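Local coordinates for protein endo-beta-1,4-glucanase (Ampullaria crossean, PDB 5XBU) that probably hydrolyses internal beta-1,4-glucosidic bonds of cellulose, as a snail endoglucanase of glycoside hydrolase family 45, at residues 62-67 with 137-142; 70-75 with 109-114. One frame throughout, in Å; residues are numbered along the deposited sequence. Where two conformers were deposited one is given.

Contact 1: residues 62-67 with 137-142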
loop_
_atom_site.group_PDB
_atom_site.type_symbol
_atom_site.label_atom_id
_atom_site.label_comp_id
_atom_site.label_asym_id
_atom_site.label_seq_id
_atom_site.Cartn_x
_atom_site.Cartn_y
_atom_site.Cartn_z
ATOM N N GLU A 62 0.933 8.256 -3.030
ATOM C CA GLU A 62 -0.065 9.173 -3.570
ATOM C C GLU A 62 -0.375 8.966 -5.053
ATOM O O GLU A 62 -1.547 8.988 -5.442
ATOM C CB GLU A 62 0.454 10.595 -3.340
ATOM C CG GLU A 62 -0.486 11.708 -3.741
ATOM C CD GLU A 62 0.048 13.072 -3.363
ATOM O OE1 GLU A 62 -0.304 14.021 -4.085
ATOM O OE2 GLU A 62 0.783 13.216 -2.363
ATOM N N ARG A 63 0.644 8.847 -5.904
ATOM C CA ARG A 63 0.366 8.794 -7.334
ATOM C C ARG A 63 -0.332 7.505 -7.743
ATOM O O ARG A 63 -1.098 7.520 -8.713
ATOM C CB ARG A 63 1.628 9.065 -8.143
ATOM C CG ARG A 63 2.124 10.497 -8.020
ATOM C CD ARG A 63 1.249 11.520 -8.814
ATOM N NE ARG A 63 1.755 12.879 -8.546
ATOM C CZ ARG A 63 1.431 13.611 -7.490
ATOM N NH1 ARG A 63 0.442 13.225 -6.694
ATOM N NH2 ARG A 63 2.120 14.711 -7.229
ATOM N N TYR A 64 -0.132 6.387 -7.041
ATOM C CA TYR A 64 -0.987 5.230 -7.272
ATOM C C TYR A 64 -2.370 5.458 -6.682
ATOM O O TYR A 64 -3.385 5.181 -7.328
ATOM C CB TYR A 64 -0.367 3.926 -6.736
ATOM C CG TYR A 64 -1.323 2.775 -6.866
ATOM C CD1 TYR A 64 -1.680 2.260 -8.107
ATOM C CD2 TYR A 64 -1.940 2.247 -5.749
ATOM C CE1 TYR A 64 -2.611 1.254 -8.232
ATOM C CE2 TYR A 64 -2.879 1.259 -5.859
ATOM C CZ TYR A 64 -3.222 0.751 -7.088
ATOM O OH TYR A 64 -4.172 -0.236 -7.132
ATOM N N PHE A 65 -2.425 5.951 -5.438
ATOM C CA PHE A 65 -3.699 6.220 -4.783
ATOM C C PHE A 65 -4.675 6.955 -5.688
ATOM O O PHE A 65 -5.858 6.595 -5.732
ATOM C CB PHE A 65 -3.441 7.029 -3.517
ATOM C CG PHE A 65 -4.681 7.464 -2.819
ATOM C CD1 PHE A 65 -5.359 6.596 -1.996
ATOM C CD2 PHE A 65 -5.175 8.757 -2.958
ATOM C CE1 PHE A 65 -6.509 6.997 -1.332
ATOM C CE2 PHE A 65 -6.309 9.155 -2.306
ATOM C CZ PHE A 65 -6.999 8.263 -1.490
ATOM N N ASP A 66 -4.197 7.990 -6.381
ATOM C CA ASP A 66 -5.062 8.794 -7.244
ATOM C C ASP A 66 -4.740 8.636 -8.717
ATOM O O ASP A 66 -5.053 9.533 -9.505
ATOM C CB ASP A 66 -5.058 10.267 -6.857
ATOM C CG ASP A 66 -6.249 11.020 -7.445
ATOM O OD1 ASP A 66 -7.344 10.404 -7.593
ATOM O OD2 ASP A 66 -6.065 12.211 -7.767
ATOM N N ASP A 67 -4.149 7.512 -9.121
ATOM C CA ASP A 67 -3.924 7.211 -10.539
ATOM C C ASP A 67 -3.317 8.389 -11.307
ATOM O O ASP A 67 -3.823 8.808 -12.352
ATOM C CB ASP A 67 -5.204 6.723 -11.227
ATOM C CG ASP A 67 -4.966 6.236 -12.644
ATOM O OD1 ASP A 67 -3.889 5.654 -12.908
ATOM O OD2 ASP A 67 -5.864 6.423 -13.488
ATOM N N TYR A 137 11.400 1.481 -6.194
ATOM C CA TYR A 137 10.101 0.846 -6.405
ATOM C C TYR A 137 9.108 1.823 -7.012
ATOM O O TYR A 137 9.045 2.994 -6.623
ATOM C CB TYR A 137 9.531 0.285 -5.085
ATOM C CG TYR A 137 10.470 -0.728 -4.486
ATOM C CD1 TYR A 137 10.509 -2.012 -4.983
ATOM C CD2 TYR A 137 11.324 -0.364 -3.467
ATOM C CE1 TYR A 137 11.414 -2.958 -4.475
ATOM C CE2 TYR A 137 12.239 -1.302 -2.943
ATOM C CZ TYR A 137 12.253 -2.583 -3.448
ATOM O OH TYR A 137 13.183 -3.469 -2.913
ATOM N N GLU A 138 8.296 1.313 -7.931
ATOM C CA GLU A 138 7.294 2.147 -8.613
ATOM C C GLU A 138 6.099 2.512 -7.749
ATOM O O GLU A 138 5.298 3.356 -8.165
ATOM C CB GLU A 138 6.793 1.489 -9.889
ATOM C CG GLU A 138 5.966 0.262 -9.660
ATOM C CD GLU A 138 5.296 -0.289 -10.891
ATOM O OE1 GLU A 138 5.627 0.151 -12.026
ATOM O OE2 GLU A 138 4.395 -1.144 -10.724
ATOM N N VAL A 139 5.917 1.842 -6.618
ATOM C CA VAL A 139 4.791 2.078 -5.735
ATOM C C VAL A 139 5.204 1.614 -4.350
ATOM O O VAL A 139 6.085 0.754 -4.194
ATOM C CB VAL A 139 3.521 1.345 -6.237
ATOM C CG1 VAL A 139 3.642 -0.141 -6.143
ATOM C CG2 VAL A 139 2.265 1.855 -5.552
ATOM N N HIS A 140 4.564 2.204 -3.344
ATOM C CA HIS A 140 4.770 1.869 -1.945
ATOM C C HIS A 140 3.421 1.593 -1.308
ATOM O O HIS A 140 2.462 2.326 -1.547
ATOM C CB HIS A 140 5.456 3.006 -1.218
ATOM C CG HIS A 140 5.824 2.663 0.173
ATOM N ND1 HIS A 140 6.938 1.900 0.436
ATOM C CD2 HIS A 140 5.206 2.919 1.350
ATOM C CE1 HIS A 140 6.984 1.707 1.740
ATOM N NE2 HIS A 140 5.958 2.315 2.323
ATOM N N PHE A 141 3.356 0.585 -0.445
ATOM C CA PHE A 141 2.158 0.283 0.342
ATOM C C PHE A 141 2.469 0.433 1.824
ATOM O O PHE A 141 3.246 -0.347 2.376
ATOM C CB PHE A 141 1.586 -1.093 0.014
ATOM C CG PHE A 141 1.117 -1.176 -1.400
ATOM C CD1 PHE A 141 -0.072 -0.549 -1.788
ATOM C CD2 PHE A 141 1.876 -1.814 -2.387
ATOM C CE1 PHE A 141 -0.487 -0.558 -3.102
ATOM C CE2 PHE A 141 1.444 -1.831 -3.699
ATOM C CZ PHE A 141 0.277 -1.207 -4.067
ATOM N N ASP A 142 1.843 1.417 2.470
ATOM C CA ASP A 142 1.922 1.562 3.914
ATOM C C ASP A 142 0.790 0.731 4.501
ATOM O O ASP A 142 -0.372 0.912 4.139
ATOM C CB ASP A 142 1.819 3.037 4.299
ATOM C CG ASP A 142 2.573 3.384 5.570
ATOM O OD1 ASP A 142 3.147 2.489 6.208
ATOM O OD2 ASP A 142 2.555 4.590 5.902
#
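The rings of Tyr64 and Phe141 form an offset edge-to-face pair. The edge of Phe141 is turned toward the face of Tyr64. The centroids lie 6.0 Å apart and the planes meet at 77°. Phe141 CE1 makes the approach and stands 4.1 Å from Tyr64 CE2, about as near to it as to Tyr64 CD2. Seen from the other ring, Tyr64 CE2 lies at the edge of Phe141, near its plane. Val139 CG2 comes in obliquely at the base of the tyrosine, 3.6 Å from Tyr64 CB. It is slightly farther from Tyr64 CG, so one methyl packs against the root of the ring and the phenylalanine against its CD2-CE2 side. Tyr64 has CG opposite its backbone N (chi1 174°), which sends the ring from the short helix 62-65 toward the strand.

That strand, 140-144, belongs to the curled mixed sheet of the double-psi beta-barrel domain of family 45 enzymes. The helix is thus laid against the barrel. Val82 of strand 81-86 touches the side chains of both Tyr64 and Phe141, and Phe141 also meets Leu84, Thr58 and Pro60. The phenol OH of Tyr64 is hydrogen-bonded to Glu164 OE2, so the ring is held at its polar end as well as by apolar packing.

No hydrogen bond joins the two segments. A Schellman motif ends the helix: Asp67, with positive phi, is the C-prime residue, Gly68 N bonds to Arg63 O, and Asp67 N bonds to Tyr64 O. At the helix start, Arg63 NH1 forms a salt bridge with Glu62 OE1 at 2.8 Å. The carboxylate oxygen lies in the guanidinium plane, but the arginine reaches it from above the carboxylate plane.

Contact 2: residues 70-75 with 109-114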
loop_
_atom_site.group_PDB
_atom_site.type_symbol
_atom_site.label_atom_id
_atom_site.label_comp_id
_atom_site.label_asym_id
_atom_site.label_seq_id
_atom_site.Cartn_x
_atom_site.Cartn_y
_atom_site.Cartn_z
ATOM N N SER A 70 -3.334 14.181 -7.661
ATOM C CA SER A 70 -2.912 14.642 -6.349
ATOM C C SER A 70 -4.063 14.696 -5.366
ATOM O O SER A 70 -3.886 15.218 -4.255
ATOM C CB SER A 70 -2.268 16.022 -6.428
ATOM O OG SER A 70 -3.187 16.945 -6.982
ATOM N N ASN A 71 -5.221 14.151 -5.732
ATOM C CA ASN A 71 -6.339 14.144 -4.803
ATOM C C ASN A 71 -6.046 13.240 -3.629
ATOM O O ASN A 71 -5.606 12.095 -3.782
ATOM C CB ASN A 71 -7.623 13.691 -5.474
ATOM C CG ASN A 71 -8.247 14.773 -6.308
ATOM O OD1 ASN A 71 -8.067 15.973 -6.059
ATOM N ND2 ASN A 71 -9.008 14.357 -7.306
ATOM N N LEU A 72 -6.286 13.773 -2.447
ATOM C CA LEU A 72 -6.116 13.006 -1.229
ATOM C C LEU A 72 -7.443 12.721 -0.540
ATOM O O LEU A 72 -7.453 12.325 0.621
ATOM C CB LEU A 72 -5.127 13.710 -0.302
ATOM C CG LEU A 72 -3.682 13.768 -0.803
ATOM C CD1 LEU A 72 -2.887 14.597 0.180
ATOM C CD2 LEU A 72 -3.042 12.392 -1.001
ATOM N N TRP A 73 -8.559 12.928 -1.222
ATOM C CA TRP A 73 -9.887 12.543 -0.759
ATOM C C TRP A 73 -10.559 11.828 -1.921
ATOM O O TRP A 73 -10.637 12.380 -3.024
ATOM C CB TRP A 73 -10.699 13.772 -0.343
ATOM C CG TRP A 73 -12.122 13.473 0.006
ATOM C CD1 TRP A 73 -13.224 13.793 -0.725
ATOM C CD2 TRP A 73 -12.592 12.799 1.172
ATOM N NE1 TRP A 73 -14.362 13.360 -0.092
ATOM C CE2 TRP A 73 -13.997 12.750 1.082
ATOM C CE3 TRP A 73 -11.966 12.231 2.288
ATOM C CZ2 TRP A 73 -14.775 12.149 2.057
ATOM C CZ3 TRP A 73 -12.742 11.642 3.255
ATOM C CH2 TRP A 73 -14.129 11.611 3.134
ATOM N N CYS A 74 -10.985 10.591 -1.699
ATOM C CA CYS A 74 -11.625 9.805 -2.745
ATOM C C CYS A 74 -10.730 9.715 -3.984
ATOM O O CYS A 74 -11.128 9.992 -5.115
ATOM C CB CYS A 74 -13.030 10.294 -3.102
ATOM S SG CYS A 74 -14.179 10.411 -1.696
ATOM N N GLY A 75 -9.499 9.283 -3.749
ATOM C CA GLY A 75 -8.613 8.977 -4.847
ATOM C C GLY A 75 -9.201 7.922 -5.755
ATOM O O GLY A 75 -10.006 7.082 -5.328
ATOM N N THR A 109 -7.606 2.024 1.493
ATOM C CA THR A 109 -8.555 2.836 2.255
ATOM C C THR A 109 -7.988 4.185 2.648
ATOM O O THR A 109 -8.711 4.984 3.256
ATOM C CB THR A 109 -9.058 2.112 3.504
ATOM O OG1 THR A 109 -7.950 1.976 4.386
ATOM C CG2 THR A 109 -9.681 0.786 3.189
ATOM N N ASN A 110 -6.739 4.484 2.301
ATOM C CA ASN A 110 -6.107 5.715 2.730
ATOM C C ASN A 110 -4.980 6.008 1.749
ATOM O O ASN A 110 -4.725 5.214 0.844
ATOM C CB ASN A 110 -5.669 5.537 4.188
ATOM C CG ASN A 110 -5.244 6.816 4.869
ATOM O OD1 ASN A 110 -5.559 7.922 4.438
ATOM N ND2 ASN A 110 -4.525 6.668 5.970
ATOM N N ALA A 111 -4.324 7.155 1.934
ATOM C CA ALA A 111 -3.228 7.587 1.076
ATOM C C ALA A 111 -1.982 7.868 1.895
ATOM O O ALA A 111 -2.069 8.350 3.028
ATOM C CB ALA A 111 -3.618 8.879 0.354
ATOM N N CYS A 112 -0.830 7.600 1.275
ATOM C CA CYS A 112 0.480 7.982 1.790
ATOM C C CYS A 112 0.942 9.170 0.944
ATOM O O CYS A 112 1.462 8.975 -0.168
ATOM C CB CYS A 112 1.461 6.813 1.677
ATOM S SG CYS A 112 3.134 7.171 2.327
ATOM N N PRO A 113 0.712 10.413 1.388
ATOM C CA PRO A 113 1.056 11.551 0.522
ATOM C C PRO A 113 2.556 11.692 0.368
ATOM O O PRO A 113 3.338 11.338 1.254
ATOM C CB PRO A 113 0.500 12.772 1.264
ATOM C CG PRO A 113 -0.431 12.250 2.281
ATOM C CD PRO A 113 0.015 10.855 2.614
ATOM N N ILE A 114 2.953 12.266 -0.764
ATOM C CA ILE A 114 4.353 12.624 -0.965
ATOM C C ILE A 114 4.823 13.512 0.175
ATOM O O ILE A 114 5.904 13.318 0.735
ATOM C CB ILE A 114 4.540 13.306 -2.327
ATOM C CG1 ILE A 114 4.224 12.331 -3.466
ATOM C CG2 ILE A 114 5.915 13.938 -2.448
ATOM C CD1 ILE A 114 3.997 12.989 -4.824
#
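This is a small apolar contact between two surface loops, built on Leu72. Segment 70-75 lies in the loop between helix 62-65 and strand 81-86. Segment 109-114 follows strand 104-108 and leads toward helix 118-121. No hydrogen bond crosses between them.

The two methyls of Leu72 divide the work. CD2 points at the methyl of Ala111, with Leu72 CD2 and Ala111 CB 3.8 Å apart. In one of the two conformers of Pro113, Leu72 CD1 is 4.0 Å from both Pro113 CG and Pro113 CB, so this half of the contact is less certain. The leucine side chain meets the proline at about a right angle. Leu72 CG stands opposite the carbonyl carbon (chi1 -67°) and CD1 continues the chain outward (chi2 175°), which carries both methyls across to the other loop. Helix 62-65 backs the contact: Ala111 also touches Phe65, and Pro113 touches Glu62.

Asn110 OD1 takes a weak hydrogen bond from Ala111 N and another from Ala37 N, while Asn110 ND2 bonds to Tyr30 OH. Disulfides lie in both loops. Cys74 is joined to Cys180, with its SG against one face of the Trp73 ring, and Cys112 is joined to Cys121. Each loop is thus anchored to another part of the chain, and the two flank a core consistent with the double-psi beta-barrel of family 45.

The centres of contacts 1 and 2 lie about 9 Å apart, both within the one barrel domain. Along the chain the order is 62-67, 70-75, 109-114, 137-142, so contact 2 falls wholly between the two segments of contact 1. Helix 62-65 is common ground. Its tyrosine side is buried against the sheet in contact 1, and other side chains of the helix meet the surface loops of contact 2. Probable hydrogen bonds tie the two together: Glu62 OE2 to Ile114 N, and Asp66 OD2 to Asn71 N, each 2.9 Å. The helix therefore connects the barrel interior with the outer loops.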